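PDB 4RK0: LacI family sugar-binding transcriptional regulator from Enterococcus faecalis V583, which binds ribose in the cleft of a periplasmic-binding-protein-like core and, as in other LacI-family regulators, probably controls transcription by binding operator DNA. Local coordinates for residues Gly28-Ser31 with Val32-Glu36; Asn76-Ile79 with Asn80-Arg84; Lys145-Cys148 with Ser149-Glu153; Pro172-Leu175 with Lys176-Ser179; Leu193-Gly196 with Leu197-Gly201. One frame throughout, in Å; residues are numbered along the deposited sequence. Where two conformers were deposited one is given.

Contact 1: Gly28-Ser31 with Val32-Glu36; sequences GIES and VLYKE
Glu30 and Tyr34, one helical turn apart, meet through backbone and side chain together. The backbone bond, Tyr34 N to Glu30 O, is an ordinary 2.9 Å, and above it the carboxylate of Glu30 lies at the edge of the phenol ring: OE2 sits 3.0 Å from Tyr34 CE1, near the ring plane, while OE1 comes within 3.0 Å of Tyr34 OH. Carboxylate and ring planes stand 84° apart. Glu30 gets there by a chain bent at its second torsion (chi2 -89°), which swings the carboxylate across to the tyrosine ring. Both polar ends have partners in the second subunit: Tyr34 OH bonds to the carbonyl of Asn44 of that subunit and Glu30 OE1 to the backbone N of the same Asn44, with Tyr55 of that subunit stacked on the Tyr34 ring.

On another side of helix 20-35, Ser31 OG turns back over its own turn and is held there by two bonds: it donates to Gly28 O at 2.5 Å and is also bonded to Gln238 NE2 of helix 233-249. Ile29 O takes Leu33 N in a nearly straight bond of 3.0 Å (174° at the hydrogen), and Val32 N adds only a weak one. Beside that bond Ile29 CG2 and Leu33 CD1 run side by side, 3.7 Å apart, facing strands 9-14 and 39-44 of the beta-alpha-beta unit. The chemistry thus divides the helix: its apolar side closes on the sheet, while the buried Glu30 and Tyr34 give the dimer interface polar groups whose bonds are completed by the partner's backbone.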
loop_
_atom_site.group_PDB
_atom_site.type_symbol
_atom_site.label_atom_id
_atom_site.label_comp_id
_atom_site.label_asym_id
_atom_site.label_seq_id
_atom_site.Cartn_x
_atom_site.Cartn_y
_atom_site.Cartn_z
ATOM N N GLY A 28 -8.161 9.062 0.657
ATOM C CA GLY A 28 -8.589 10.447 0.844
ATOM C C GLY A 28 -9.565 10.862 -0.234
ATOM O O GLY A 28 -10.644 11.359 0.053
ATOM N N ILE A 29 -9.213 10.597 -1.482
ATOM C CA ILE A 29 -10.102 10.888 -2.619
ATOM C C ILE A 29 -11.386 10.076 -2.560
ATOM O O ILE A 29 -12.498 10.634 -2.719
ATOM C CB ILE A 29 -9.384 10.595 -3.956
ATOM C CG1 ILE A 29 -8.234 11.567 -4.180
ATOM C CG2 ILE A 29 -10.346 10.582 -5.143
ATOM C CD1 ILE A 29 -7.222 11.079 -5.225
ATOM N N GLU A 30 -11.244 8.772 -2.319
ATOM C CA GLU A 30 -12.381 7.849 -2.278
ATOM C C GLU A 30 -13.394 8.329 -1.244
ATOM O O GLU A 30 -14.614 8.170 -1.419
ATOM C CB GLU A 30 -11.952 6.438 -1.873
ATOM C CG GLU A 30 -11.361 5.539 -2.947
ATOM C CD GLU A 30 -12.425 4.744 -3.687
ATOM O OE1 GLU A 30 -12.477 3.501 -3.524
ATOM O OE2 GLU A 30 -13.227 5.368 -4.419
ATOM N N SER A 31 -12.886 8.882 -0.151
ATOM C CA SER A 31 -13.759 9.269 0.966
ATOM C C SER A 31 -14.709 10.369 0.567
ATOM O O SER A 31 -15.820 10.457 1.081
ATOM C CB SER A 31 -12.959 9.696 2.204
ATOM O OG SER A 31 -12.210 10.875 2.004
ATOM N N VAL A 32 -14.251 11.241 -0.321
ATOM C CA VAL A 32 -15.075 12.348 -0.812
ATOM C C VAL A 32 -16.013 11.889 -1.916
ATOM O O VAL A 32 -17.238 12.127 -1.849
ATOM C CB VAL A 32 -14.178 13.527 -1.227
ATOM C CG1 VAL A 32 -14.933 14.569 -2.045
ATOM C CG2 VAL A 32 -13.601 14.165 0.005
ATOM N N LEU A 33 -15.461 11.198 -2.910
ATOM C CA LEU A 33 -16.242 10.644 -4.019
ATOM C C LEU A 33 -17.420 9.790 -3.575
ATOM O O LEU A 33 -18.501 9.945 -4.124
ATOM C CB LEU A 33 -15.367 9.816 -4.981
ATOM C CG LEU A 33 -14.209 10.580 -5.654
ATOM C CD1 LEU A 33 -13.576 9.691 -6.718
ATOM C CD2 LEU A 33 -14.613 11.913 -6.269
ATOM N N TYR A 34 -17.211 8.894 -2.614
ATOM C CA TYR A 34 -18.270 7.965 -2.135
ATOM C C TYR A 34 -19.519 8.694 -1.725
ATOM O O TYR A 34 -20.638 8.236 -1.975
ATOM C CB TYR A 34 -17.830 7.138 -0.917
ATOM C CG TYR A 34 -17.050 5.885 -1.215
ATOM C CD1 TYR A 34 -16.317 5.760 -2.379
ATOM C CD2 TYR A 34 -17.023 4.819 -0.311
ATOM C CE1 TYR A 34 -15.594 4.617 -2.658
ATOM C CE2 TYR A 34 -16.288 3.673 -0.582
ATOM C CZ TYR A 34 -15.568 3.580 -1.758
ATOM O OH TYR A 34 -14.827 2.447 -2.055
ATOM N N LYS A 35 -19.320 9.825 -1.089
ATOM C CA LYS A 35 -20.443 10.575 -0.536
ATOM C C LYS A 35 -21.302 11.197 -1.622
ATOM O O LYS A 35 -22.461 11.525 -1.369
ATOM C CB LYS A 35 -19.953 11.630 0.439
ATOM C CG LYS A 35 -19.215 11.028 1.625
ATOM C CD LYS A 35 -19.155 11.946 2.835
ATOM C CE LYS A 35 -18.450 11.244 3.990
ATOM N NZ LYS A 35 -18.762 11.842 5.315
ATOM N N GLU A 36 -20.764 11.322 -2.836
ATOM C CA GLU A 36 -21.496 11.943 -3.938
ATOM C C GLU A 36 -21.835 10.965 -5.035
ATOM O O GLU A 36 -22.303 11.372 -6.106
ATOM C CB GLU A 36 -20.660 13.070 -4.479
ATOM C CG GLU A 36 -20.254 14.088 -3.428
ATOM C CD GLU A 36 -20.976 15.407 -3.575
ATOM O OE1 GLU A 36 -20.901 16.000 -4.672
ATOM O OE2 GLU A 36 -21.598 15.857 -2.590
#

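Contact 2: Asn76-Ile79 with Asn80-Arg84; sequences NQTI and NETLR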
loop_
_atom_site.group_PDB
_atom_site.type_symbol
_atom_site.label_atom_id
_atom_site.label_comp_id
_atom_site.label_asym_id
_atom_site.label_seq_id
_atom_site.Cartn_x
_atom_site.Cartn_y
_atom_site.Cartn_z
ATOM N N ASN A 76 1.641 18.545 -20.280
ATOM C CA ASN A 76 0.889 19.778 -20.484
ATOM C C ASN A 76 0.324 19.871 -21.893
ATOM O O ASN A 76 -0.810 20.297 -22.060
ATOM C CB ASN A 76 1.749 21.004 -20.151
ATOM C CG ASN A 76 2.057 21.117 -18.664
ATOM O OD1 ASN A 76 1.345 20.552 -17.835
ATOM N ND2 ASN A 76 3.121 21.842 -18.320
ATOM N N GLN A 77 1.083 19.429 -22.895
ATOM C CA GLN A 77 0.584 19.397 -24.270
ATOM C C GLN A 77 -0.600 18.448 -24.367
ATOM O O GLN A 77 -1.633 18.795 -24.906
ATOM C CB GLN A 77 1.685 18.972 -25.246
ATOM C CG GLN A 77 1.211 18.764 -26.678
ATOM C CD GLN A 77 2.343 18.872 -27.677
ATOM O OE1 GLN A 77 3.111 19.836 -27.657
ATOM N NE2 GLN A 77 2.452 17.886 -28.564
ATOM N N THR A 78 -0.455 17.240 -23.826
ATOM C CA THR A 78 -1.582 16.293 -23.838
ATOM C C THR A 78 -2.822 16.878 -23.160
ATOM O O THR A 78 -3.944 16.679 -23.612
ATOM C CB THR A 78 -1.222 14.965 -23.147
ATOM O OG1 THR A 78 -0.219 14.297 -23.916
ATOM C CG2 THR A 78 -2.442 14.051 -23.026
ATOM N N ILE A 79 -2.612 17.578 -22.052
ATOM C CA ILE A 79 -3.728 18.104 -21.286
ATOM C C ILE A 79 -4.501 19.156 -22.113
ATOM O O ILE A 79 -5.737 19.126 -22.200
ATOM C CB ILE A 79 -3.224 18.665 -19.939
ATOM C CG1 ILE A 79 -2.958 17.492 -18.979
ATOM C CG2 ILE A 79 -4.227 19.638 -19.335
ATOM C CD1 ILE A 79 -2.218 17.884 -17.715
ATOM N N ASN A 80 -3.757 20.055 -22.738
ATOM C CA ASN A 80 -4.341 21.077 -23.605
ATOM C C ASN A 80 -5.166 20.510 -24.759
ATOM O O ASN A 80 -6.292 20.949 -24.985
ATOM C CB ASN A 80 -3.243 21.990 -24.140
ATOM C CG ASN A 80 -2.490 22.705 -23.035
ATOM O OD1 ASN A 80 -2.856 22.637 -21.853
ATOM N ND2 ASN A 80 -1.420 23.379 -23.409
ATOM N N GLU A 81 -4.630 19.519 -25.459
ATOM C CA GLU A 81 -5.306 18.940 -26.612
ATOM C C GLU A 81 -6.471 17.992 -26.290
ATOM O O GLU A 81 -7.299 17.717 -27.159
ATOM C CB GLU A 81 -4.285 18.264 -27.544
ATOM C CG GLU A 81 -3.767 16.910 -27.088
ATOM C CD GLU A 81 -2.562 16.428 -27.885
ATOM O OE1 GLU A 81 -1.936 17.241 -28.605
ATOM O OE2 GLU A 81 -2.233 15.224 -27.786
ATOM N N THR A 82 -6.551 17.493 -25.055
ATOM C CA THR A 82 -7.604 16.566 -24.686
ATOM C C THR A 82 -8.601 17.222 -23.736
ATOM O O THR A 82 -9.769 17.403 -24.079
ATOM C CB THR A 82 -7.017 15.303 -24.024
ATOM O OG1 THR A 82 -6.191 15.692 -22.919
ATOM C CG2 THR A 82 -6.168 14.512 -25.016
ATOM N N LEU A 83 -8.137 17.584 -22.546
ATOM C CA LEU A 83 -9.036 18.016 -21.493
ATOM C C LEU A 83 -9.438 19.495 -21.619
ATOM O O LEU A 83 -10.604 19.816 -21.436
ATOM C CB LEU A 83 -8.405 17.771 -20.116
ATOM C CG LEU A 83 -7.874 16.366 -19.797
ATOM C CD1 LEU A 83 -7.448 16.345 -18.333
ATOM C CD2 LEU A 83 -8.912 15.279 -20.050
ATOM N N ARG A 84 -8.494 20.407 -21.845
ATOM C CA ARG A 84 -8.883 21.820 -21.999
ATOM C C ARG A 84 -9.700 22.002 -23.272
ATOM O O ARG A 84 -10.654 22.768 -23.280
ATOM C CB ARG A 84 -7.690 22.774 -22.022
ATOM C CG ARG A 84 -7.234 23.251 -20.655
ATOM C CD ARG A 84 -5.838 23.845 -20.745
ATOM N NE ARG A 84 -5.370 24.402 -19.477
ATOM C CZ ARG A 84 -4.219 24.094 -18.880
ATOM N NH1 ARG A 84 -3.357 23.233 -19.432
ATOM N NH2 ARG A 84 -3.914 24.671 -17.724
#
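The guanidinium of Arg84 meets Ile79 through a methyl, CG2, which approaches NH1 obliquely at 3.7 Å. The same NH1 donates to the amide oxygen OD1 of Asn80, one turn back, at 2.5 Å; this oxygen lies 22° out of the guanidinium plane, and NH1 in turn lies nearly in line with the Asn80 carbonyl. An extended chain from CG to NE carries the group back along the helix, where Glu99 forms a salt bridge with NH1 and the carbonyl oxygen of Phe101 accepts from NH2. Farther round, Glu81 OE2 pairs with Arg61 in a salt bridge.

The backbone widens here into a pi-type turn. Ile79 O accepts from Leu83 N at 2.9 Å and from Arg84 N at 3.1 Å, the two donors arriving on opposite faces of its carbonyl plane. One residue earlier, Thr78 O has only a weak bond from Thr82 N, and Thr82 OG1 adds a second at 2.6 Å, folded back over the helix by a chi1 of 55°. Ile79 and Leu83 rest on Phe90 of strand 90-93 and on strand 66-69. A threonine hydroxyl therefore adds a bond to Thr78 O, where the backbone offers only a weak one, while the arginine ties the helix to the segment around Glu99 and Phe101.

Contact 3: Lys145-Cys148 with Ser149-Glu153; sequences KGFC and SVYTE
Phe147 and Tyr151 lie side by side and point the same way, their ring planes at 30° and their centroids 5.3 Å apart. The rings are slid so far that they barely overlap: Phe147 CZ stands over one face of the tyrosine ring, toward its rim, and the closest touch between the two side chains is Phe147 CE1 to Tyr151 CB at 4.0 Å. With CG opposite its backbone N (chi1 -163°), Tyr151 swings its ring toward that of Phe147. Beyond this pair, Phe183 meets the phenylalanine ring nearly in parallel, Val128 of strand 127-132 touches both side chains, and Tyr151 OH is bonded to the carbonyl of His125.

The main chain unwinds alongside. Tyr151 N still reaches Phe147 O, 3.1 Å away and in the carbonyl plane, whereas Val150 N makes only a weak bond to that oxygen. Ser149 N is likewise weakly held, by Lys145 O and Gly146 O. Its hydroxyl does better: OG donates to Gly146 O at 2.6 Å, and Gln114 NE2 of helix 109-122 bonds to it as well. In this crossover from strand 127-132 through helix 138-150 to strand 154-159, a serine hydroxyl thus adds a firm bond where those of its own backbone N are weak, and two aromatic rings pack the chain against the sheet.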
loop_
_atom_site.group_PDB
_atom_site.type_symbol
_atom_site.label_atom_id
_atom_site.label_comp_id
_atom_site.label_asym_id
_atom_site.label_seq_id
_atom_site.Cartn_x
_atom_site.Cartn_y
_atom_site.Cartn_z
ATOM N N LYS A 145 16.051 21.496 -2.506
ATOM C CA LYS A 145 16.213 22.983 -2.556
ATOM C C LYS A 145 15.968 23.600 -1.183
ATOM O O LYS A 145 16.753 24.417 -0.707
ATOM C CB LYS A 145 15.260 23.585 -3.588
ATOM C CG LYS A 145 15.589 25.022 -3.989
ATOM C CD LYS A 145 15.445 25.231 -5.494
ATOM C CE LYS A 145 15.163 26.682 -5.844
ATOM N NZ LYS A 145 13.752 27.042 -5.532
ATOM N N GLY A 146 14.902 23.182 -0.507
ATOM C CA GLY A 146 14.661 23.704 0.844
ATOM C C GLY A 146 15.735 23.272 1.815
ATOM O O GLY A 146 16.190 24.054 2.664
ATOM N N PHE A 147 16.171 22.018 1.698
ATOM C CA PHE A 147 17.259 21.515 2.522
ATOM C C PHE A 147 18.515 22.400 2.382
ATOM O O PHE A 147 19.099 22.840 3.381
ATOM C CB PHE A 147 17.542 20.072 2.157
ATOM C CG PHE A 147 18.497 19.385 3.063
ATOM C CD1 PHE A 147 19.866 19.470 2.852
ATOM C CD2 PHE A 147 18.030 18.638 4.156
ATOM C CE1 PHE A 147 20.747 18.841 3.700
ATOM C CE2 PHE A 147 18.913 17.991 4.997
ATOM C CZ PHE A 147 20.277 18.097 4.778
ATOM N N CYS A 148 18.906 22.697 1.147
ATOM C CA CYS A 148 20.142 23.469 0.919
ATOM C C CYS A 148 19.933 24.972 1.174
ATOM O O CYS A 148 20.889 25.716 1.310
ATOM C CB CYS A 148 20.679 23.210 -0.483
ATOM S SG CYS A 148 21.086 21.449 -0.697
ATOM N N SER A 149 18.686 25.415 1.290
ATOM C CA SER A 149 18.413 26.822 1.616
ATOM C C SER A 149 18.900 27.218 3.027
ATOM O O SER A 149 19.168 28.406 3.283
ATOM C CB SER A 149 16.932 27.151 1.457
ATOM O OG SER A 149 16.165 26.665 2.539
ATOM N N VAL A 150 19.017 26.234 3.925
ATOM C CA VAL A 150 19.393 26.487 5.323
ATOM C C VAL A 150 20.594 25.704 5.822
ATOM O O VAL A 150 21.202 26.107 6.813
ATOM C CB VAL A 150 18.239 26.203 6.300
ATOM C CG1 VAL A 150 17.073 27.128 5.998
ATOM C CG2 VAL A 150 17.823 24.735 6.260
ATOM N N TYR A 151 20.954 24.621 5.137
ATOM C CA TYR A 151 22.102 23.804 5.551
ATOM C C TYR A 151 23.360 24.261 4.833
ATOM O O TYR A 151 23.422 24.224 3.604
ATOM C CB TYR A 151 21.840 22.336 5.249
ATOM C CG TYR A 151 22.764 21.397 5.995
ATOM C CD1 TYR A 151 22.468 20.976 7.295
ATOM C CD2 TYR A 151 23.907 20.916 5.408
ATOM C CE1 TYR A 151 23.308 20.109 7.971
ATOM C CE2 TYR A 151 24.749 20.047 6.078
ATOM C CZ TYR A 151 24.450 19.665 7.365
ATOM O OH TYR A 151 25.320 18.807 7.991
ATOM N N THR A 152 24.365 24.677 5.601
ATOM C CA THR A 152 25.568 25.305 5.044
ATOM C C THR A 152 26.828 24.482 5.273
ATOM O O THR A 152 27.903 24.949 4.961
ATOM C CB THR A 152 25.821 26.742 5.628
ATOM O OG1 THR A 152 26.204 26.681 7.012
ATOM C CG2 THR A 152 24.577 27.576 5.543
ATOM N N GLU A 153 26.691 23.271 5.812
ATOM C CA GLU A 153 27.827 22.342 5.956
ATOM C C GLU A 153 27.893 21.375 4.738
ATOM O O GLU A 153 27.298 21.653 3.714
ATOM C CB GLU A 153 27.736 21.651 7.312
ATOM C CG GLU A 153 27.706 22.665 8.464
ATOM C CD GLU A 153 26.937 22.164 9.676
ATOM O OE1 GLU A 153 25.859 22.717 9.999
ATOM O OE2 GLU A 153 27.411 21.208 10.312
#

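Contact 4: Pro172-Leu175 with Lys176-Ser179; sequences PEIL and KTES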
loop_
_atom_site.group_PDB
_atom_site.type_symbol
_atom_site.label_atom_id
_atom_site.label_comp_id
_atom_site.label_asym_id
_atom_site.label_seq_id
_atom_site.Cartn_x
_atom_site.Cartn_y
_atom_site.Cartn_z
ATOM N N PRO A 172 25.826 0.623 -0.197
ATOM C CA PRO A 172 27.279 0.459 -0.439
ATOM C C PRO A 172 28.021 1.781 -0.674
ATOM O O PRO A 172 29.110 1.987 -0.137
ATOM C CB PRO A 172 27.323 -0.472 -1.673
ATOM C CG PRO A 172 26.058 -1.266 -1.579
ATOM C CD PRO A 172 25.021 -0.379 -0.919
ATOM N N GLU A 173 27.432 2.695 -1.438
ATOM C CA GLU A 173 28.085 3.967 -1.670
ATOM C C GLU A 173 28.153 4.786 -0.373
ATOM O O GLU A 173 29.175 5.389 -0.052
ATOM C CB GLU A 173 27.402 4.736 -2.802
ATOM C CG GLU A 173 28.124 4.665 -4.141
ATOM C CD GLU A 173 29.178 5.751 -4.288
ATOM O OE1 GLU A 173 28.829 6.942 -4.106
ATOM O OE2 GLU A 173 30.349 5.415 -4.584
ATOM N N ILE A 174 27.082 4.783 0.404
ATOM C CA ILE A 174 27.099 5.534 1.676
ATOM C C ILE A 174 28.207 5.080 2.619
ATOM O O ILE A 174 28.855 5.887 3.303
ATOM C CB ILE A 174 25.755 5.398 2.392
ATOM C CG1 ILE A 174 24.656 6.075 1.558
ATOM C CG2 ILE A 174 25.810 6.011 3.774
ATOM C CD1 ILE A 174 23.256 5.650 1.912
ATOM N N LEU A 175 28.423 3.773 2.662
ATOM C CA LEU A 175 29.436 3.219 3.537
ATOM C C LEU A 175 30.859 3.642 3.174
ATOM O O LEU A 175 31.743 3.586 4.016
ATOM C CB LEU A 175 29.310 1.706 3.565
ATOM C CG LEU A 175 28.015 1.172 4.172
ATOM C CD1 LEU A 175 28.053 -0.344 4.027
ATOM C CD2 LEU A 175 27.816 1.604 5.628
ATOM N N LYS A 176 31.071 4.089 1.938
ATOM C CA LYS A 176 32.361 4.620 1.514
ATOM C C LYS A 176 32.593 6.072 1.939
ATOM O O LYS A 176 33.696 6.558 1.798
ATOM C CB LYS A 176 32.503 4.513 -0.010
ATOM C CG LYS A 176 32.753 3.104 -0.522
ATOM C CD LYS A 176 32.841 3.101 -2.041
ATOM C CE LYS A 176 33.320 1.769 -2.585
ATOM N NZ LYS A 176 32.277 0.718 -2.460
ATOM N N THR A 177 31.576 6.752 2.469
ATOM C CA THR A 177 31.660 8.198 2.754
ATOM C C THR A 177 31.957 8.425 4.227
ATOM O O THR A 177 31.903 7.485 5.018
ATOM C CB THR A 177 30.328 8.938 2.455
ATOM O OG1 THR A 177 29.357 8.611 3.470
ATOM C CG2 THR A 177 29.745 8.576 1.101
ATOM N N GLU A 178 32.236 9.687 4.583
ATOM C CA GLU A 178 32.445 10.129 5.971
ATOM C C GLU A 178 31.174 10.690 6.635
ATOM O O GLU A 178 31.228 11.232 7.750
ATOM C CB GLU A 178 33.505 11.242 6.000
ATOM C CG GLU A 178 34.901 10.812 5.588
ATOM C CD GLU A 178 35.793 10.572 6.780
ATOM O OE1 GLU A 178 36.863 11.213 6.860
ATOM O OE2 GLU A 178 35.406 9.761 7.643
ATOM N N SER A 179 30.047 10.586 5.941
ATOM C CA SER A 179 28.788 11.153 6.423
ATOM C C SER A 179 28.226 10.436 7.664
ATOM O O SER A 179 28.505 9.251 7.910
ATOM C CB SER A 179 27.766 11.156 5.294
ATOM O OG SER A 179 28.110 12.073 4.264
#
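Thr177 gives Ile174 O two bonds at once. Its hydroxyl OG1 donates at 2.8 Å, in the plane of the Ile174 carbonyl and on a lone pair; its backbone N comes to the same oxygen at 3.0 Å, but from above that plane, 58° out of it. The two donors thus use quite different parts of one acceptor. A first torsion of 73° places OG1 between the backbone N and the carbonyl carbon of Thr177, and leaves the methyl CG2 3.4 Å from Glu173 O. That carbonyl oxygen takes Lys176 N at 3.0 Å, again from well above the plane, in an i to i+3 bond.

The threonine hydroxyl also works as an acceptor. Ser179 N donates to OG1 at 3.2 Å, which makes an ST turn and leads the chain from helix 164-175 toward strand 181-184 in this lobe of the periplasmic-binding-protein fold. At the surface, the Lys176 side chain folds along the outside of the turn, its CG 3.8 Å from Pro172 O. Its chain bends at the last torsion, and NZ stays 5.5 Å from Glu173 OE2, so the opposite charges are near without touching.

What positions this end lies farther in. Ile174 is buried against Ile158 of strand 154-159 and Tyr208, Leu175 rests on Ala200 and Lys202, and Thr177 itself touches Ile129 and Gln156 on neighbouring strands.

Contact 5: Leu193-Gly196 with Leu197-Gly201; sequences LYRG and LAEAG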
loop_
_atom_site.group_PDB
_atom_site.type_symbol
_atom_site.label_atom_id
_atom_site.label_comp_id
_atom_site.label_asym_id
_atom_site.label_seq_id
_atom_site.Cartn_x
_atom_site.Cartn_y
_atom_site.Cartn_z
ATOM N N LEU A 193 17.389 1.876 3.153
ATOM C CA LEU A 193 18.560 2.175 3.980
ATOM C C LEU A 193 18.649 1.335 5.226
ATOM O O LEU A 193 19.718 0.738 5.508
ATOM C CB LEU A 193 18.607 3.666 4.342
ATOM C CG LEU A 193 18.691 4.643 3.156
ATOM C CD1 LEU A 193 18.622 6.084 3.641
ATOM C CD2 LEU A 193 19.960 4.433 2.395
ATOM N N TYR A 194 17.562 1.298 5.976
ATOM C CA TYR A 194 17.489 0.452 7.184
ATOM C C TYR A 194 17.943 -0.981 6.874
ATOM O O TYR A 194 18.783 -1.530 7.578
ATOM C CB TYR A 194 16.074 0.380 7.745
ATOM C CG TYR A 194 15.670 1.447 8.744
ATOM C CD1 TYR A 194 15.966 2.798 8.537
ATOM C CD2 TYR A 194 14.909 1.111 9.862
ATOM C CE1 TYR A 194 15.586 3.769 9.460
ATOM C CE2 TYR A 194 14.507 2.064 10.780
ATOM C CZ TYR A 194 14.841 3.405 10.581
ATOM O OH TYR A 194 14.412 4.310 11.539
ATOM N N ARG A 195 17.366 -1.588 5.841
ATOM C CA ARG A 195 17.693 -2.958 5.486
ATOM C C ARG A 195 19.166 -3.098 5.082
ATOM O O ARG A 195 19.835 -4.015 5.513
ATOM C CB ARG A 195 16.780 -3.443 4.358
ATOM C CG ARG A 195 17.106 -4.812 3.824
ATOM C CD ARG A 195 16.303 -5.150 2.577
ATOM N NE ARG A 195 16.747 -6.399 1.939
ATOM C CZ ARG A 195 16.431 -6.783 0.696
ATOM N NH1 ARG A 195 15.674 -6.018 -0.095
ATOM N NH2 ARG A 195 16.896 -7.935 0.217
ATOM N N GLY A 196 19.678 -2.201 4.259
ATOM C CA GLY A 196 21.041 -2.341 3.804
ATOM C C GLY A 196 22.029 -2.116 4.924
ATOM O O GLY A 196 23.059 -2.829 5.038
ATOM N N LEU A 197 21.732 -1.116 5.761
ATOM C CA LEU A 197 22.592 -0.843 6.898
ATOM C C LEU A 197 22.575 -2.051 7.865
ATOM O O LEU A 197 23.618 -2.419 8.402
ATOM C CB LEU A 197 22.189 0.441 7.626
ATOM C CG LEU A 197 22.554 1.698 6.823
ATOM C CD1 LEU A 197 21.945 2.946 7.450
ATOM C CD2 LEU A 197 24.061 1.862 6.722
ATOM N N ALA A 198 21.416 -2.666 8.064
ATOM C CA ALA A 198 21.332 -3.817 8.957
ATOM C C ALA A 198 22.243 -4.954 8.424
ATOM O O ALA A 198 22.960 -5.577 9.188
ATOM C CB ALA A 198 19.900 -4.304 9.098
ATOM N N GLU A 199 22.211 -5.191 7.126
ATOM C CA GLU A 199 23.052 -6.241 6.526
ATOM C C GLU A 199 24.536 -5.962 6.693
ATOM O O GLU A 199 25.368 -6.879 6.697
ATOM C CB GLU A 199 22.680 -6.462 5.053
ATOM C CG GLU A 199 21.270 -7.089 4.925
ATOM C CD GLU A 199 20.854 -7.381 3.494
ATOM O OE1 GLU A 199 21.661 -7.171 2.563
ATOM O OE2 GLU A 199 19.685 -7.794 3.303
ATOM N N ALA A 200 24.865 -4.692 6.852
ATOM C CA ALA A 200 26.224 -4.295 7.082
ATOM C C ALA A 200 26.574 -4.211 8.551
ATOM O O ALA A 200 27.655 -3.742 8.886
ATOM C CB ALA A 200 26.496 -2.968 6.394
ATOM N N GLY A 201 25.656 -4.564 9.449
ATOM C CA GLY A 201 25.880 -4.438 10.895
ATOM C C GLY A 201 26.083 -3.007 11.388
ATOM O O GLY A 201 26.789 -2.774 12.362
#
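Arg195 reaches along the helix to Glu199, one turn on. From CB its chain sets off opposite the backbone N (chi1 175°) and stays extended to NE. CG passes 4.0 Å from Glu199 OE2; NE then forms the salt bridge to that oxygen, a long one at 3.5 Å, and NH2 is farther from it at 4.2 Å. OE2 lies at the edge of the guanidinium, near its plane, although the carboxylate itself is turned 79° from that plane. Tyr168 ties the pair together: its ring makes a cation-pi contact with Arg195 and its hydroxyl bonds to Glu199 OE1. NH1 has weak interactions with Glu220 and Tyr221 of the second subunit.

Beneath the ion pair Glu199 N bonds to Arg195 O at 3.1 Å, and Leu197 N to Leu193 O at 2.7 Å. The helix stops in a Schellman motif, with Gly201 at positive phi and its N bonded to Ala198 O.

Helix 187-199 sits with Leu193 and Leu197 between Val171 of helix 164-175 and Ile210 of strand 209-211, while Tyr194 leans on Ile210 and bonds through OH to Pro224 O.

In the fold
All five contacts lie on helices, or where a helix runs into a loop, flanking the sheets of a two-lobed fold. Contacts 1 and 2 lie on helices of the seven-stranded sheet, their centres 26 Å apart; contacts 3, 4 and 5 belong to the four-stranded one. Contact 1 is the most buried and places polar groups in the dimer interface, whereas contact 4 is a surface helix end. Contacts 2, 3 and 5 are partly buried, with apolar residues toward their sheets. Only 4 and 5 touch: Ile174 CD1 meets Leu193 CD2 at 3.5 Å, joining adjacent helices. Hydroxyls bonded to backbone carbonyls recur in contacts 1 to 4; contact 5 relies on a salt bridge and a glycine-ended helix.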